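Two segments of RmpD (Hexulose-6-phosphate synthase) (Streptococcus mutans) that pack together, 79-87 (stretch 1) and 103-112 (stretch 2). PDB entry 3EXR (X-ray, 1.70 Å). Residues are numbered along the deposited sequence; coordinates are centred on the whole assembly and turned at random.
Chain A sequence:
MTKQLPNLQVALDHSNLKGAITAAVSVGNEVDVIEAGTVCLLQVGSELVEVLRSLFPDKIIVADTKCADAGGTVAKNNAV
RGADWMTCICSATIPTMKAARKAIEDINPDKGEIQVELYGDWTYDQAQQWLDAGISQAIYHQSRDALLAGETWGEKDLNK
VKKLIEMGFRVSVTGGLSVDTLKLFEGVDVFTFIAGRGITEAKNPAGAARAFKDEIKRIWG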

# COMPACT_ATOMS: atom_id res chain seq x y z
N ALA A 79 -10.12 0.58 11.88
CA ALA A 79 -11.48 0.38 12.40
C ALA A 79 -11.66 1.10 13.74
O ALA A 79 -12.72 1.67 14.01
CB ALA A 79 -11.78 -1.10 12.56
N VAL A 80 -10.64 1.08 14.59
CA VAL A 80 -10.77 1.79 15.87
C VAL A 80 -10.85 3.30 15.68
O VAL A 80 -11.38 3.99 16.53
CB VAL A 80 -9.67 1.42 16.88
CG1 VAL A 80 -9.70 -0.07 17.19
CG2 VAL A 80 -8.30 1.86 16.41
N ARG A 81 -10.35 3.81 14.55
CA ARG A 81 -10.43 5.25 14.20
C ARG A 81 -11.82 5.59 13.65
O ARG A 81 -12.16 6.76 13.54
CB ARG A 81 -9.37 5.60 13.14
CG ARG A 81 -7.93 5.61 13.62
CD ARG A 81 -7.65 6.78 14.51
NE ARG A 81 -6.22 6.95 14.74
CZ ARG A 81 -5.71 7.83 15.60
NH1 ARG A 81 -6.51 8.57 16.34
NH2 ARG A 81 -4.39 7.96 15.72
N GLY A 82 -12.58 4.57 13.31
CA GLY A 82 -13.94 4.75 12.77
C GLY A 82 -14.18 4.37 11.30
O GLY A 82 -15.27 4.64 10.78
N ALA A 83 -13.21 3.75 10.61
CA ALA A 83 -13.45 3.32 9.23
C ALA A 83 -14.56 2.30 9.10
O ALA A 83 -14.71 1.40 9.95
CB ALA A 83 -12.17 2.77 8.59
N ASP A 84 -15.29 2.40 7.99
CA ASP A 84 -16.23 1.34 7.58
C ASP A 84 -15.61 0.34 6.62
O ASP A 84 -15.72 -0.88 6.82
CB ASP A 84 -17.45 1.99 6.93
CG ASP A 84 -18.25 2.84 7.91
OD1 ASP A 84 -18.58 2.36 9.03
OD2 ASP A 84 -18.56 3.99 7.57
N TRP A 85 -14.96 0.85 5.58
CA TRP A 85 -14.35 0.04 4.54
C TRP A 85 -12.86 0.28 4.55
O TRP A 85 -12.43 1.38 4.79
CB TRP A 85 -14.88 0.40 3.16
CG TRP A 85 -16.37 0.22 3.02
CD1 TRP A 85 -17.18 -0.50 3.83
CD2 TRP A 85 -17.21 0.79 2.00
NE1 TRP A 85 -18.48 -0.43 3.39
CE2 TRP A 85 -18.52 0.35 2.26
CE3 TRP A 85 -16.98 1.62 0.90
CZ2 TRP A 85 -19.60 0.72 1.46
CZ3 TRP A 85 -18.06 2.00 0.10
CH2 TRP A 85 -19.36 1.55 0.39
N MET A 86 -12.10 -0.78 4.31
CA MET A 86 -10.66 -0.66 4.09
C MET A 86 -10.27 -1.37 2.80
O MET A 86 -10.79 -2.46 2.49
CB MET A 86 -9.88 -1.26 5.25
CG MET A 86 -8.40 -0.92 5.19
SD MET A 86 -7.36 -1.69 6.42
CE MET A 86 -7.16 -3.37 5.80
N THR A 87 -9.33 -0.79 2.06
CA THR A 87 -8.79 -1.47 0.89
C THR A 87 -7.63 -2.41 1.21
O THR A 87 -6.74 -2.11 2.04
CB THR A 87 -8.37 -0.48 -0.22
OG1 THR A 87 -7.36 0.41 0.27
CG2 THR A 87 -9.56 0.38 -0.70
N ALA A 103 -10.97 -8.65 11.43
CA ALA A 103 -10.69 -7.55 12.36
C ALA A 103 -11.64 -6.38 12.20
O ALA A 103 -12.07 -5.79 13.20
CB ALA A 103 -9.25 -7.08 12.23
N ILE A 104 -11.98 -6.03 10.95
CA ILE A 104 -12.83 -4.87 10.74
C ILE A 104 -14.27 -5.21 11.16
O ILE A 104 -14.96 -4.36 11.71
CB ILE A 104 -12.72 -4.26 9.31
CG1 ILE A 104 -13.28 -2.83 9.30
CG2 ILE A 104 -13.36 -5.14 8.29
CD1 ILE A 104 -12.76 -1.97 8.14
N GLU A 105 -14.69 -6.45 10.92
CA GLU A 105 -16.01 -6.94 11.37
C GLU A 105 -16.11 -7.00 12.88
O GLU A 105 -17.18 -6.76 13.45
CB GLU A 105 -16.32 -8.31 10.79
CG GLU A 105 -16.73 -8.28 9.34
CD GLU A 105 -16.96 -9.66 8.77
OE1 GLU A 105 -16.86 -10.66 9.52
OE2 GLU A 105 -17.21 -9.75 7.57
N ASP A 106 -15.01 -7.33 13.55
CA ASP A 106 -15.04 -7.42 15.01
C ASP A 106 -15.35 -6.07 15.65
O ASP A 106 -16.11 -5.99 16.62
CB ASP A 106 -13.69 -7.92 15.54
CG ASP A 106 -13.72 -8.15 17.03
OD1 ASP A 106 -14.56 -8.97 17.48
OD2 ASP A 106 -12.96 -7.54 17.80
N ILE A 107 -14.78 -4.99 15.11
CA ILE A 107 -14.99 -3.65 15.65
C ILE A 107 -16.26 -2.98 15.09
O ILE A 107 -16.96 -2.24 15.80
CB ILE A 107 -13.72 -2.78 15.42
CG1 ILE A 107 -12.62 -3.15 16.44
CG2 ILE A 107 -14.06 -1.27 15.47
CD1 ILE A 107 -13.01 -2.96 17.89
N ASN A 108 -16.56 -3.28 13.83
CA ASN A 108 -17.66 -2.67 13.10
C ASN A 108 -18.53 -3.75 12.42
O ASN A 108 -18.48 -3.95 11.21
CB ASN A 108 -17.05 -1.71 12.05
CG ASN A 108 -18.10 -0.81 11.34
OD1 ASN A 108 -19.34 -1.05 11.37
ND2 ASN A 108 -17.59 0.20 10.65
N PRO A 109 -19.31 -4.51 13.21
CA PRO A 109 -20.11 -5.58 12.62
C PRO A 109 -21.15 -5.12 11.61
O PRO A 109 -21.41 -5.86 10.65
CB PRO A 109 -20.79 -6.25 13.82
CG PRO A 109 -20.58 -5.37 14.96
CD PRO A 109 -19.44 -4.45 14.68
N ASP A 110 -21.70 -3.93 11.80
CA ASP A 110 -22.80 -3.45 10.97
C ASP A 110 -22.35 -3.09 9.55
O ASP A 110 -23.07 -3.36 8.60
CB ASP A 110 -23.47 -2.22 11.57
CG ASP A 110 -24.07 -2.49 12.93
OD1 ASP A 110 -24.23 -3.68 13.30
OD2 ASP A 110 -24.39 -1.52 13.66
N LYS A 111 -21.19 -2.45 9.44
CA LYS A 111 -20.74 -1.90 8.15
C LYS A 111 -19.34 -2.35 7.69
O LYS A 111 -18.99 -2.14 6.53
CB LYS A 111 -20.79 -0.36 8.19
CG LYS A 111 -22.16 0.32 8.43
CD LYS A 111 -22.20 1.79 7.86
CE LYS A 111 -21.69 2.92 8.85
NZ LYS A 111 -21.35 4.35 8.30
N GLY A 112 -18.55 -2.97 8.58
CA GLY A 112 -17.16 -3.32 8.30
C GLY A 112 -16.95 -4.24 7.11
O GLY A 112 -17.52 -5.32 7.05
O HOH W 1 -20.65 -2.01 4.58

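A buried carboxylate can organise a loop when each of its oxygens is given a partner, and the contact between these two segments of RmpD is a compact example. The carboxylate is that of Asp84, which loses more surface to the opposing stretch than any other residue of its segment. Its CA-to-CB bond points sideways, but chi1 in the m well brings the end of the side chain nearer. OD2 forms a salt bridge with Lys111, whose NZ lies 2.9 Å away, while Asp84 OD1 accepts a hydrogen bond from Asn108 ND2, also at 2.9 Å.

Neutral hydrogen bonds extend this pattern. The same Asn108 ND2 donates to Ala83 O at 3.2 Å, so one amide nitrogen spans a backbone carbonyl and the neighbouring carboxylate. The other end of the amide serves its own segment: Asn108 OD1 accepts from Lys111 N at 3.0 Å. Just past the end of the helix, Asn108 thus ties down the loop that follows and joins it to the other stretch.

Weaker and indirect polar contacts complete the join. Gly112 CA approaches Asp84 O at 3.2 Å in a CA-H...O contact, with an angle of 158° at the hydrogen. Trp85 NE1 and Lys111 O are 3.6 Å apart, at the edge of the indole, and a water links them, accepting from Trp85 NE1 at 2.9 Å and donating to Lys111 O at 2.6 Å.

Apolar packing occupies the helical part of stretch 2. Ala79 CB points toward it and meets two isoleucines, lying 4.0 Å from Ile104 CG1 and 3.7 Å from Ile107 CG2. Val80 CG1 adds a looser contact with Ile107 CG1 at 4.3 Å. Ile104, extended with both chi angles t, carries its CD1 to within 4.1 Å of Met86 CB, reaching the strand that begins at Trp85.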